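Side-chain contacts in adenylate cyclase-like protein (Chlamydia trachomatis, PDB 3GQS), which is of unknown function but carries a forkhead-associated (FHA) domain, a fold that in many proteins recognises phosphothreonine peptides, within a larger, probably membrane-bound protein: residues A[6-11]-A[16-21]; A[26-29]-A[35-38]; A[47-52]-A[90-95]; A[69-72]-A[77-80]; A[88-91]-A[96-99]. One frame throughout, in Å; residues are numbered along the deposited sequence. Where two conformers were deposited one is given.

Interaction 1: residues A[6-11]-A[16-21]; sequences LLKVLA and GAEFHL
L7 pairs with F19, and L6 and K8 with H20 and E18, in the antiparallel beta hairpin of strands 4-9 and 18-21, at one border of the FHA beta sandwich. L7 N donates to F19 O at 2.8 Å and F19 N returns a bond to L7 O; V9 N to A17 O and G16 N to V9 O carry the ladder into the turn.

E18 reaches back over the partner strand. Its CB lies 3.9 Å from L7 O. With CG anti to the backbone N (chi1 -169°), the chain leaves extended, and CG meets L6 CD2 at 3.7 Å. The carboxylate carbon CD then lies 3.6 Å from K8 CE, while OE2 comes 3.3 Å from the same methylene.

K8 runs beside E18, pointing the same way, and its bend at chi3 (64°) lays CE against the carboxylate, while NZ stays 4.0 Å from OE2, a long salt bridge. A water lies between the two, accepting from NZ and donating to OE2 over a rather short distance.

L7 and L21 lie on the other side, turned to the core, where I38 and I52 continue the packing; L7 CB rests 3.7 Å from L21 CD1.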
loop_
_atom_site.group_PDB
_atom_site.type_symbol
_atom_site.label_atom_id
_atom_site.label_comp_id
_atom_site.label_asym_id
_atom_site.label_seq_id
_atom_site.Cartn_x
_atom_site.Cartn_y
_atom_site.Cartn_z
ATOM N N LEU A 6 -1.374 8.251 -6.577
ATOM C CA LEU A 6 -2.657 7.778 -6.052
ATOM C C LEU A 6 -2.574 6.285 -5.816
ATOM O O LEU A 6 -1.953 5.571 -6.573
ATOM C CB LEU A 6 -3.836 8.137 -6.997
ATOM C CG LEU A 6 -4.199 9.628 -7.074
ATOM C CD1 LEU A 6 -3.681 10.273 -8.408
ATOM C CD2 LEU A 6 -5.709 9.830 -6.876
ATOM N N LEU A 7 -3.204 5.814 -4.759
ATOM C CA LEU A 7 -3.229 4.416 -4.500
ATOM C C LEU A 7 -4.581 3.935 -5.054
ATOM O O LEU A 7 -5.621 4.436 -4.655
ATOM C CB LEU A 7 -3.088 4.119 -2.990
ATOM C CG LEU A 7 -3.068 2.618 -2.611
ATOM C CD1 LEU A 7 -2.337 2.319 -1.352
ATOM C CD2 LEU A 7 -4.439 2.092 -2.465
ATOM N N LYS A 8 -4.575 3.027 -6.004
ATOM C CA LYS A 8 -5.891 2.466 -6.413
ATOM C C LYS A 8 -6.013 0.988 -6.025
ATOM O O LYS A 8 -5.141 0.191 -6.309
ATOM C CB LYS A 8 -6.274 2.752 -7.869
ATOM C CG LYS A 8 -5.328 2.380 -8.893
ATOM C CD LYS A 8 -5.928 2.526 -10.333
ATOM C CE LYS A 8 -6.296 3.984 -10.716
ATOM N NZ LYS A 8 -6.784 4.148 -12.134
ATOM N N VAL A 9 -7.083 0.655 -5.357
ATOM C CA VAL A 9 -7.423 -0.759 -5.068
ATOM C C VAL A 9 -8.063 -1.451 -6.301
ATOM O O VAL A 9 -9.047 -0.960 -6.835
ATOM C CB VAL A 9 -8.395 -0.844 -3.941
ATOM C CG1 VAL A 9 -8.837 -2.366 -3.675
ATOM C CG2 VAL A 9 -7.831 -0.184 -2.688
ATOM N N LEU A 10 -7.477 -2.579 -6.704
ATOM C CA LEU A 10 -7.815 -3.320 -7.924
ATOM C C LEU A 10 -8.847 -4.425 -7.708
ATOM O O LEU A 10 -9.601 -4.742 -8.638
ATOM C CB LEU A 10 -6.565 -3.951 -8.549
ATOM C CG LEU A 10 -5.450 -2.935 -8.889
ATOM C CD1 LEU A 10 -4.098 -3.564 -9.282
ATOM C CD2 LEU A 10 -5.964 -1.941 -9.940
ATOM N N ALA A 11 -8.870 -4.994 -6.496
ATOM C CA ALA A 11 -9.659 -6.222 -6.206
ATOM C C ALA A 11 -9.304 -6.749 -4.835
ATOM O O ALA A 11 -8.442 -6.155 -4.197
ATOM C CB ALA A 11 -9.425 -7.349 -7.296
ATOM N N GLY A 16 -12.034 -0.439 -6.773
ATOM C CA GLY A 16 -12.417 0.914 -7.196
ATOM C C GLY A 16 -11.726 2.011 -6.374
ATOM O O GLY A 16 -11.247 3.022 -6.946
ATOM N N ALA A 17 -11.639 1.806 -5.048
ATOM C CA ALA A 17 -11.144 2.850 -4.123
ATOM C C ALA A 17 -9.877 3.549 -4.689
ATOM O O ALA A 17 -8.980 2.868 -5.182
ATOM C CB ALA A 17 -10.873 2.251 -2.733
ATOM N N GLU A 18 -9.831 4.881 -4.630
ATOM C CA GLU A 18 -8.611 5.637 -5.030
ATOM C C GLU A 18 -8.316 6.860 -4.134
ATOM O O GLU A 18 -9.169 7.682 -3.901
ATOM C CB GLU A 18 -8.712 6.020 -6.488
ATOM C CG GLU A 18 -7.442 6.584 -7.145
ATOM C CD GLU A 18 -7.580 6.621 -8.677
ATOM O OE1 GLU A 18 -8.696 6.271 -9.161
ATOM O OE2 GLU A 18 -6.606 6.998 -9.385
ATOM N N PHE A 19 -7.072 6.930 -3.661
ATOM C CA PHE A 19 -6.655 7.902 -2.622
ATOM C C PHE A 19 -5.328 8.590 -2.984
ATOM O O PHE A 19 -4.333 7.947 -3.251
ATOM C CB PHE A 19 -6.526 7.209 -1.263
ATOM C CG PHE A 19 -6.641 8.153 -0.058
ATOM C CD1 PHE A 19 -7.695 9.044 0.052
ATOM C CD2 PHE A 19 -5.706 8.102 0.966
ATOM C CE1 PHE A 19 -7.817 9.880 1.146
ATOM C CE2 PHE A 19 -5.813 8.931 2.065
ATOM C CZ PHE A 19 -6.870 9.828 2.156
ATOM N N HIS A 20 -5.345 9.917 -2.998
ATOM C CA HIS A 20 -4.143 10.730 -3.255
ATOM C C HIS A 20 -3.220 10.584 -2.073
ATOM O O HIS A 20 -3.619 10.783 -0.960
ATOM C CB HIS A 20 -4.535 12.178 -3.441
ATOM C CG HIS A 20 -3.396 13.123 -3.599
ATOM N ND1 HIS A 20 -3.474 14.435 -3.179
ATOM C CD2 HIS A 20 -2.180 12.988 -4.180
ATOM C CE1 HIS A 20 -2.346 15.062 -3.474
ATOM N NE2 HIS A 20 -1.545 14.212 -4.089
ATOM N N LEU A 21 -2.020 10.132 -2.344
ATOM C CA LEU A 21 -1.011 9.920 -1.319
ATOM C C LEU A 21 -0.024 11.109 -1.446
ATOM O O LEU A 21 0.655 11.286 -2.464
ATOM C CB LEU A 21 -0.299 8.572 -1.514
ATOM C CG LEU A 21 -1.159 7.293 -1.419
ATOM C CD1 LEU A 21 -0.281 6.056 -1.570
ATOM C CD2 LEU A 21 -1.948 7.225 -0.163
HETATM O O HOH W 1 -5.992 6.973 -11.758
#

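Interaction 2: residues A[26-29]-A[35-38]; sequences TYIV and VADI
I28 meets D37 and I38 through three hydrogen bonds, two to D37 and one to I38, at the border of the mixed sheet of the FHA beta sandwich, where the segment 35-38 turns into a short strand that pairs in parallel with strand 26-30. I28 O takes two amides: I38 N at 3.0 Å, close to straight, and D37 N at 2.9 Å on a more bent path (136° at the hydrogen). The third bond runs the other way, from I28 N to D37 OD2 at 2.9 Å. That oxygen is met on its anti side, with the donor 23° out of the carboxylate plane. D37 thus holds both polar atoms of I28, the N-H with its carboxylate and the carbonyl with its own amide.

The torsion of D37 explains the reach: CG lies beside its own N (chi1 -52°), and the carboxylate folds back toward the strand, with OD2 also near Y27 CA. Around this polar core the aliphatic groups close in. I28 CD1 and CG2 lie against V35 O, the nearer being CD1 at 3.6 Å, and A36 CB packs against I28 O. V29 and I38 are the paired residues of the parallel bridge, and their side chains share one face.

Farther out, strand 50-54 flanks strand 26-30 on its second side through V29 to A50 and Y27 to I52 backbone bonds, and the Y27 hydroxyl is bonded to D22 N. On the inner face, V29 CG2 touches I38 CB at 4.1 Å.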
loop_
_atom_site.group_PDB
_atom_site.type_symbol
_atom_site.label_atom_id
_atom_site.label_comp_id
_atom_site.label_asym_id
_atom_site.label_seq_id
_atom_site.Cartn_x
_atom_site.Cartn_y
_atom_site.Cartn_z
ATOM N N THR A 26 3.199 9.556 5.133
ATOM C CA THR A 26 3.234 8.121 5.394
ATOM C C THR A 26 1.800 7.647 5.611
ATOM O O THR A 26 1.050 8.289 6.318
ATOM C CB THR A 26 4.006 7.839 6.681
ATOM O OG1 THR A 26 5.344 8.392 6.575
ATOM C CG2 THR A 26 4.056 6.343 7.011
ATOM N N TYR A 27 1.442 6.496 5.032
ATOM C CA TYR A 27 0.075 5.984 5.136
ATOM C C TYR A 27 0.095 4.506 5.518
ATOM O O TYR A 27 0.787 3.719 4.963
ATOM C CB TYR A 27 -0.668 6.129 3.793
ATOM C CG TYR A 27 -0.877 7.559 3.330
ATOM C CD1 TYR A 27 -2.100 8.181 3.441
ATOM C CD2 TYR A 27 0.142 8.242 2.708
ATOM C CE1 TYR A 27 -2.277 9.472 2.986
ATOM C CE2 TYR A 27 -0.031 9.541 2.284
ATOM C CZ TYR A 27 -1.215 10.155 2.438
ATOM O OH TYR A 27 -1.341 11.472 1.986
ATOM N N ILE A 28 -0.693 4.149 6.476
ATOM C CA ILE A 28 -0.756 2.773 6.924
ATOM C C ILE A 28 -1.959 2.122 6.262
ATOM O O ILE A 28 -3.026 2.670 6.290
ATOM C CB ILE A 28 -0.925 2.731 8.426
ATOM C CG1 ILE A 28 0.334 3.374 9.104
ATOM C CG2 ILE A 28 -1.146 1.321 8.916
ATOM C CD1 ILE A 28 0.164 3.605 10.647
ATOM N N VAL A 29 -1.750 0.969 5.673
ATOM C CA VAL A 29 -2.841 0.229 5.013
ATOM C C VAL A 29 -3.179 -0.968 5.938
ATOM O O VAL A 29 -2.326 -1.712 6.291
ATOM C CB VAL A 29 -2.453 -0.245 3.587
ATOM C CG1 VAL A 29 -3.665 -1.080 2.873
ATOM C CG2 VAL A 29 -2.020 0.935 2.731
ATOM N N VAL A 35 -6.231 2.109 13.573
ATOM C CA VAL A 35 -4.770 2.136 13.374
ATOM C C VAL A 35 -4.328 2.392 11.916
ATOM O O VAL A 35 -3.190 2.819 11.683
ATOM C CB VAL A 35 -4.065 0.846 13.918
ATOM C CG1 VAL A 35 -4.074 0.828 15.464
ATOM C CG2 VAL A 35 -4.719 -0.474 13.390
ATOM N N ALA A 36 -5.222 2.136 10.944
ATOM C CA ALA A 36 -4.909 2.292 9.541
ATOM C C ALA A 36 -5.464 3.602 9.002
ATOM O O ALA A 36 -6.493 4.085 9.455
ATOM C CB ALA A 36 -5.416 1.057 8.681
ATOM N N ASP A 37 -4.743 4.165 8.027
ATOM C CA ASP A 37 -5.225 5.336 7.239
ATOM C C ASP A 37 -6.029 4.946 5.964
ATOM O O ASP A 37 -6.946 5.652 5.579
ATOM C CB ASP A 37 -4.041 6.187 6.822
ATOM C CG ASP A 37 -3.143 6.540 8.021
ATOM O OD1 ASP A 37 -3.639 7.034 9.012
ATOM O OD2 ASP A 37 -1.979 6.238 7.977
ATOM N N ILE A 38 -5.645 3.841 5.335
ATOM C CA ILE A 38 -6.414 3.263 4.175
ATOM C C ILE A 38 -6.969 1.931 4.716
ATOM O O ILE A 38 -6.231 0.981 4.985
ATOM C CB ILE A 38 -5.539 3.095 2.908
ATOM C CG1 ILE A 38 -4.976 4.488 2.476
ATOM C CG2 ILE A 38 -6.364 2.405 1.788
ATOM C CD1 ILE A 38 -3.797 4.476 1.491
#

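Interaction 3: residues A[47-52]-A[90-95]; sequences RQHAKI and VALGTT. With PO4 (phosphate ion), chain C.
H49 and L92 bring the two sheets of the sandwich together in a small, buried contact. L92 CB lies over one face of the imidazole, 4.1 Å from its centroid and 14° off the ring normal, a CH-pi contact displaced toward the rim. The two side chains run past each other in opposite directions, and L92 CD2 reaches H49 CD2 at 3.5 Å while CD1 turns to A50 CB at 4.0 Å. The ring itself is fixed at both nitrogens: NE2 is hydrogen-bonded to G70 O and ND1 to S46 N, so its rotation is set while L92 covers the face. H49 and A50 both stand opposite V29, a classic beta bulge.

The packing slackens toward G93, whose N is 4.3 Å from H49 CE1, at the start of the type II' turn L92-T95. The other end of the segment 47-52 is exposed, and there R47 holds a phosphate ion, probably from the crystallisation liquor. R47 N donates to phosphate O4 at 3.0 Å, and NH1 reaches the same O4 at 2.9 Å, with the phosphorus in the guanidinium plane at its edge. S46 OG adds another bond.

A serine three residues before a buried histidine is the SxxH signature of FHA domains, and the anion is consistent with occupancy of their phosphothreonine-binding site.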
loop_
_atom_site.group_PDB
_atom_site.type_symbol
_atom_site.label_atom_id
_atom_site.label_comp_id
_atom_site.label_asym_id
_atom_site.label_seq_id
_atom_site.Cartn_x
_atom_site.Cartn_y
_atom_site.Cartn_z
ATOM N N ARG A 47 -4.449 -5.821 10.921
ATOM C CA ARG A 47 -5.040 -4.607 11.484
ATOM C C ARG A 47 -4.257 -3.386 10.961
ATOM O O ARG A 47 -4.813 -2.405 10.488
ATOM C CB ARG A 47 -5.004 -4.646 12.990
ATOM C CG ARG A 47 -5.953 -5.649 13.587
ATOM C CD ARG A 47 -5.719 -5.898 15.076
ATOM N NE ARG A 47 -6.565 -6.978 15.577
ATOM C CZ ARG A 47 -6.310 -8.291 15.476
ATOM N NH1 ARG A 47 -5.213 -8.755 14.911
ATOM N NH2 ARG A 47 -7.135 -9.161 16.017
ATOM N N GLN A 48 -2.957 -3.532 11.001
ATOM C CA GLN A 48 -2.046 -2.660 10.255
ATOM C C GLN A 48 -1.008 -3.509 9.565
ATOM O O GLN A 48 -0.291 -4.268 10.155
ATOM C CB GLN A 48 -1.412 -1.579 11.171
ATOM C CG GLN A 48 -0.474 -2.116 12.277
ATOM C CD GLN A 48 -0.033 -0.992 13.216
ATOM O OE1 GLN A 48 0.407 0.087 12.760
ATOM N NE2 GLN A 48 -0.165 -1.217 14.516
ATOM N N HIS A 49 -0.948 -3.366 8.262
ATOM C CA HIS A 49 -0.326 -4.357 7.450
ATOM C C HIS A 49 0.967 -3.875 6.774
ATOM O O HIS A 49 1.984 -4.567 6.755
ATOM C CB HIS A 49 -1.345 -4.762 6.386
ATOM C CG HIS A 49 -0.954 -5.993 5.623
ATOM N ND1 HIS A 49 -1.699 -7.151 5.651
ATOM C CD2 HIS A 49 0.105 -6.235 4.815
ATOM C CE1 HIS A 49 -1.082 -8.067 4.920
ATOM N NE2 HIS A 49 0.011 -7.533 4.392
ATOM N N ALA A 50 0.860 -2.706 6.163
ATOM C CA ALA A 50 1.881 -2.153 5.284
ATOM C C ALA A 50 1.874 -0.658 5.506
ATOM O O ALA A 50 0.857 -0.084 5.815
ATOM C CB ALA A 50 1.587 -2.452 3.789
ATOM N N LYS A 51 3.030 -0.050 5.288
ATOM C CA LYS A 51 3.168 1.378 5.397
ATOM C C LYS A 51 3.758 1.914 4.130
ATOM O O LYS A 51 4.664 1.331 3.602
ATOM C CB LYS A 51 4.067 1.740 6.568
ATOM C CG LYS A 51 3.850 3.155 6.963
ATOM C CD LYS A 51 3.775 3.386 8.500
ATOM C CE LYS A 51 5.020 3.149 9.182
ATOM N NZ LYS A 51 4.781 3.191 10.698
ATOM N N ILE A 52 3.199 2.999 3.630
ATOM C CA ILE A 52 3.640 3.583 2.366
ATOM C C ILE A 52 4.143 4.981 2.656
ATOM O O ILE A 52 3.433 5.814 3.162
ATOM C CB ILE A 52 2.489 3.610 1.290
ATOM C CG1 ILE A 52 1.958 2.195 1.075
ATOM C CG2 ILE A 52 2.947 4.292 -0.057
ATOM C CD1 ILE A 52 0.731 2.122 0.089
ATOM N N VAL A 90 0.889 -4.480 -5.895
ATOM C CA VAL A 90 1.111 -4.936 -4.524
ATOM C C VAL A 90 -0.071 -5.805 -4.046
ATOM O O VAL A 90 -1.221 -5.382 -4.112
ATOM C CB VAL A 90 1.255 -3.761 -3.518
ATOM C CG1 VAL A 90 1.545 -4.318 -2.136
ATOM C CG2 VAL A 90 2.386 -2.774 -3.957
ATOM N N ALA A 91 0.249 -6.995 -3.552
ATOM C CA ALA A 91 -0.714 -7.922 -2.949
ATOM C C ALA A 91 -0.601 -7.911 -1.388
ATOM O O ALA A 91 0.464 -8.158 -0.830
ATOM C CB ALA A 91 -0.466 -9.335 -3.474
ATOM N N LEU A 92 -1.732 -7.632 -0.747
ATOM C CA LEU A 92 -1.902 -7.739 0.716
ATOM C C LEU A 92 -3.060 -8.683 0.969
ATOM O O LEU A 92 -4.190 -8.305 0.776
ATOM C CB LEU A 92 -2.234 -6.385 1.351
ATOM C CG LEU A 92 -1.263 -5.219 1.098
ATOM C CD1 LEU A 92 -1.676 -4.023 1.981
ATOM C CD2 LEU A 92 0.155 -5.684 1.330
ATOM N N GLY A 93 -2.770 -9.888 1.422
ATOM C CA GLY A 93 -3.794 -10.886 1.587
ATOM C C GLY A 93 -4.297 -11.177 0.181
ATOM O O GLY A 93 -3.514 -11.433 -0.722
ATOM N N THR A 94 -5.601 -11.089 0.007
ATOM C CA THR A 94 -6.233 -11.337 -1.287
ATOM C C THR A 94 -6.524 -10.008 -1.990
ATOM O O THR A 94 -7.075 -9.980 -3.083
ATOM C CB THR A 94 -7.531 -12.115 -1.111
ATOM O OG1 THR A 94 -8.433 -11.314 -0.348
ATOM C CG2 THR A 94 -7.288 -13.414 -0.377
ATOM N N THR A 95 -6.120 -8.908 -1.362
ATOM C CA THR A 95 -6.343 -7.596 -1.923
ATOM C C THR A 95 -5.145 -7.148 -2.810
ATOM O O THR A 95 -4.001 -7.413 -2.529
ATOM C CB THR A 95 -6.693 -6.577 -0.809
ATOM O OG1 THR A 95 -7.967 -6.936 -0.245
ATOM C CG2 THR A 95 -6.756 -5.152 -1.347
HETATM P P PO4 C . -2.505 -8.917 12.753
HETATM O O1 PO4 C . -1.042 -8.670 12.543
HETATM O O2 PO4 C . -2.913 -9.719 11.486
HETATM O O3 PO4 C . -2.759 -9.710 14.022
HETATM O O4 PO4 C . -3.418 -7.741 12.919
#

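Interaction 4: residues A[69-72]-A[77-80]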
loop_
_atom_site.group_PDB
_atom_site.type_symbol
_atom_site.label_atom_id
_atom_site.label_comp_id
_atom_site.label_asym_id
_atom_site.label_seq_id
_atom_site.Cartn_x
_atom_site.Cartn_y
_atom_site.Cartn_z
ATOM N N ASN A 69 0.327 -12.181 6.553
ATOM C CA ASN A 69 0.452 -12.741 5.187
ATOM C C ASN A 69 1.554 -12.114 4.307
ATOM O O ASN A 69 1.779 -12.541 3.168
ATOM C CB ASN A 69 -0.888 -12.532 4.454
ATOM C CG ASN A 69 -2.011 -13.413 5.024
ATOM O OD1 ASN A 69 -1.778 -14.549 5.439
ATOM N ND2 ASN A 69 -3.223 -12.882 5.060
ATOM N N GLY A 70 2.178 -11.060 4.805
ATOM C CA GLY A 70 3.315 -10.464 4.109
ATOM C C GLY A 70 2.874 -9.424 3.110
ATOM O O GLY A 70 1.692 -9.176 2.909
ATOM N N VAL A 71 3.854 -8.798 2.488
ATOM C CA VAL A 71 3.621 -7.776 1.470
ATOM C C VAL A 71 4.327 -8.243 0.208
ATOM O O VAL A 71 5.544 -8.439 0.219
ATOM C CB VAL A 71 4.140 -6.403 1.909
ATOM C CG1 VAL A 71 4.085 -5.431 0.724
ATOM C CG2 VAL A 71 3.331 -5.867 3.088
ATOM N N ILE A 72 3.543 -8.482 -0.840
ATOM C CA ILE A 72 4.036 -9.041 -2.112
ATOM C C ILE A 72 4.013 -7.950 -3.154
ATOM O O ILE A 72 2.967 -7.341 -3.392
ATOM C CB ILE A 72 3.154 -10.199 -2.671
ATOM C CG1 ILE A 72 3.180 -11.411 -1.744
ATOM C CG2 ILE A 72 3.626 -10.631 -4.089
ATOM C CD1 ILE A 72 2.933 -12.718 -2.478
ATOM N N LYS A 77 7.813 -11.506 -2.128
ATOM C CA LYS A 77 7.546 -11.149 -0.739
ATOM C C LYS A 77 8.678 -10.291 -0.195
ATOM O O LYS A 77 9.787 -10.754 -0.093
ATOM C CB LYS A 77 7.424 -12.409 0.110
ATOM C CG LYS A 77 6.670 -12.174 1.356
ATOM C CD LYS A 77 6.615 -13.478 2.114
ATOM C CE LYS A 77 5.147 -13.784 2.474
ATOM N NZ LYS A 77 5.139 -14.352 3.894
ATOM N N ILE A 78 8.408 -9.040 0.126
ATOM C CA ILE A 78 9.500 -8.147 0.545
ATOM C C ILE A 78 9.962 -8.542 1.969
ATOM O O ILE A 78 9.135 -8.881 2.838
ATOM C CB ILE A 78 9.168 -6.616 0.409
ATOM C CG1 ILE A 78 8.208 -6.143 1.496
ATOM C CG2 ILE A 78 8.624 -6.313 -0.995
ATOM C CD1 ILE A 78 7.963 -4.643 1.499
ATOM N N GLU A 79 11.282 -8.503 2.162
ATOM C CA GLU A 79 11.961 -9.022 3.361
ATOM C C GLU A 79 12.035 -8.000 4.498
ATOM O O GLU A 79 12.284 -8.371 5.650
ATOM C CB GLU A 79 13.356 -9.549 3.020
ATOM N N HIS A 80 11.842 -6.722 4.203
ATOM C CA HIS A 80 11.402 -5.797 5.267
ATOM C C HIS A 80 10.776 -4.535 4.689
ATOM O O HIS A 80 9.633 -4.202 4.991
ATOM C CB HIS A 80 12.555 -5.418 6.226
HETATM O O HOH W 2 6.346 -9.441 3.499
#
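V71 and I78 meet through peptide groups, the flat units of this contact, since no aromatic ring crosses it. I78 N donates to V71 O at 2.9 Å, straight at the hydrogen (166°) and almost in line with the carbonyl bond. K77 CA adds a weaker CH contact to the same oxygen, and I78 CG1 lies 3.7 Å from it, so three groups of the segment 77-80 meet this one oxygen. The N69 side chain takes no part across the contact; its ND2 is hydrogen-bonded to S44 O.

Aliphatic groups fill in beside the peptides. I78 CG1 sits between its own N and carbonyl carbon (chi1 74°), which directs CD1 to V71 CG1 at 4.0 Å. The rest of V71 points into the sandwich, where I62, V90 and L92 receive it. On the outer side the K77 chain passes over the N69-G70 peptide region. Its CE is 3.7 Å from N69 O and 4.1 Å from G70 CA; G70 has positive phi and no side chain in the path. I72 and K77 form the non-hydrogen-bonded pair that begins the small hairpin of strands 72-73 and 76-77.

A water completes the join, accepting from V71 N at 2.8 Å and donating to I78 O at 2.9 Å. Both backbone groups of V71 are therefore matched by I78, one directly and one through solvent. This implies that the hairpin opens here: beyond the single direct bond, the two segments have diverged enough for water to take the place of the second bond of the V71-I78 pair.

Interaction 5: residues A[88-91]-A[96-99]; sequences QVVA and LFLL
V90 N and F97 O make the shortest direct bond of this antiparallel beta hairpin, 2.7 Å and nearly straight, and F97 N to V90 O at 2.8 Å completes the hydrogen-bonded pair. Strands 90-92 and 95-102 lie in the middle of the six-stranded antiparallel sheet of the FHA sandwich, between strands 72-73 and 4-9.

The two side chains of the pair lie side by side on the buried face. F97 CG is placed between its own N and carbonyl carbon (chi1 75°), which swings the ring across toward strand 90-92, alongside V90. V90 CB stands over one face, 3.7 Å from the centroid and 16° off the ring normal, a CH-pi contact; CG1 extends the cover to CZ and CE2. L7 and I62 also touch the F97 side chain.

On the opposite, partly exposed face, one methyl, L96 CD2, bridges A91 CB at 3.8 Å and V89 CG1 at 3.9 Å.

Past V89 the strands separate. L98 CB still packs 3.5 Å from Q88 O, but the next backbone link goes through water, which donates to Q88 O at 2.7 Å and accepts from L99 N at 3.1 Å.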
loop_
_atom_site.group_PDB
_atom_site.type_symbol
_atom_site.label_atom_id
_atom_site.label_comp_id
_atom_site.label_asym_id
_atom_site.label_seq_id
_atom_site.Cartn_x
_atom_site.Cartn_y
_atom_site.Cartn_z
ATOM N N GLN A 88 3.256 -0.771 -10.250
ATOM C CA GLN A 88 3.639 -2.085 -9.704
ATOM C C GLN A 88 2.528 -2.681 -8.807
ATOM O O GLN A 88 2.206 -2.116 -7.797
ATOM C CB GLN A 88 4.921 -1.954 -8.854
ATOM C CG GLN A 88 6.245 -1.879 -9.612
ATOM C CD GLN A 88 7.450 -1.971 -8.666
ATOM O OE1 GLN A 88 7.570 -1.202 -7.706
ATOM N NE2 GLN A 88 8.343 -2.920 -8.928
ATOM N N VAL A 89 1.957 -3.829 -9.176
ATOM C CA VAL A 89 0.945 -4.495 -8.329
ATOM C C VAL A 89 1.530 -4.942 -6.957
ATOM O O VAL A 89 2.532 -5.630 -6.883
ATOM C CB VAL A 89 0.265 -5.708 -9.017
ATOM C CG1 VAL A 89 -0.822 -6.294 -8.116
ATOM C CG2 VAL A 89 -0.334 -5.310 -10.406
ATOM N N VAL A 90 0.889 -4.480 -5.895
ATOM C CA VAL A 90 1.111 -4.936 -4.524
ATOM C C VAL A 90 -0.071 -5.805 -4.046
ATOM O O VAL A 90 -1.221 -5.382 -4.112
ATOM C CB VAL A 90 1.255 -3.761 -3.518
ATOM C CG1 VAL A 90 1.545 -4.318 -2.136
ATOM C CG2 VAL A 90 2.386 -2.774 -3.957
ATOM N N ALA A 91 0.249 -6.995 -3.552
ATOM C CA ALA A 91 -0.714 -7.922 -2.949
ATOM C C ALA A 91 -0.601 -7.911 -1.388
ATOM O O ALA A 91 0.464 -8.158 -0.830
ATOM C CB ALA A 91 -0.466 -9.335 -3.474
ATOM N N LEU A 96 -5.461 -6.494 -3.912
ATOM C CA LEU A 96 -4.477 -6.063 -4.897
ATOM C C LEU A 96 -4.564 -4.553 -4.987
ATOM O O LEU A 96 -5.632 -3.992 -4.935
ATOM C CB LEU A 96 -4.748 -6.710 -6.262
ATOM C CG LEU A 96 -4.532 -8.223 -6.428
ATOM C CD1 LEU A 96 -4.947 -8.707 -7.897
ATOM C CD2 LEU A 96 -3.107 -8.685 -6.075
ATOM N N PHE A 97 -3.430 -3.895 -5.061
ATOM C CA PHE A 97 -3.412 -2.456 -5.339
ATOM C C PHE A 97 -2.179 -2.003 -6.053
ATOM O O PHE A 97 -1.187 -2.732 -6.183
ATOM C CB PHE A 97 -3.633 -1.644 -4.080
ATOM C CG PHE A 97 -2.451 -1.580 -3.152
ATOM C CD1 PHE A 97 -1.419 -0.656 -3.372
ATOM C CD2 PHE A 97 -2.399 -2.386 -2.038
ATOM C CE1 PHE A 97 -0.351 -0.529 -2.493
ATOM C CE2 PHE A 97 -1.316 -2.285 -1.162
ATOM C CZ PHE A 97 -0.284 -1.333 -1.396
ATOM N N LEU A 98 -2.251 -0.801 -6.573
ATOM C CA LEU A 98 -1.063 -0.192 -7.182
ATOM C C LEU A 98 -1.088 1.309 -7.108
ATOM O O LEU A 98 -2.124 1.912 -6.787
ATOM C CB LEU A 98 -0.835 -0.657 -8.627
ATOM C CG LEU A 98 -1.783 -0.306 -9.756
ATOM C CD1 LEU A 98 -2.237 1.127 -9.796
ATOM C CD2 LEU A 98 -1.004 -0.650 -10.992
ATOM N N LEU A 99 0.085 1.873 -7.338
ATOM C CA LEU A 99 0.255 3.301 -7.392
ATOM C C LEU A 99 0.275 3.685 -8.829
ATOM O O LEU A 99 0.934 3.063 -9.650
ATOM C CB LEU A 99 1.576 3.824 -6.767
ATOM C CG LEU A 99 1.715 3.799 -5.242
ATOM C CD1 LEU A 99 2.515 5.029 -4.801
ATOM C CD2 LEU A 99 0.331 3.729 -4.492
HETATM O O HOH W 3 2.872 0.452 -7.571
#

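Interactions 1 and 5 share the six-stranded sheet: K8 N meets L98 O at 2.8 Å and L10 N meets L96 O at 2.9 Å, joining two hairpins whose centres are 9 Å apart. Interactions 2 and 3 share the mixed sheet, linked by V29 N to A50 O at 2.8 Å. Between the layers, L7 CD1 touches I52 CD1 at 3.4 Å, and I52 CD1 lies 3.9 Å from F97 CE1. Interaction 4 meets interaction 3 at H49, whose NE2 lies 2.8 Å from G70 O; its ND1 is bonded to S46, a phosphate ligand. Interactions 1 and 4 lie farthest apart, with centres about 20 Å apart across the domain.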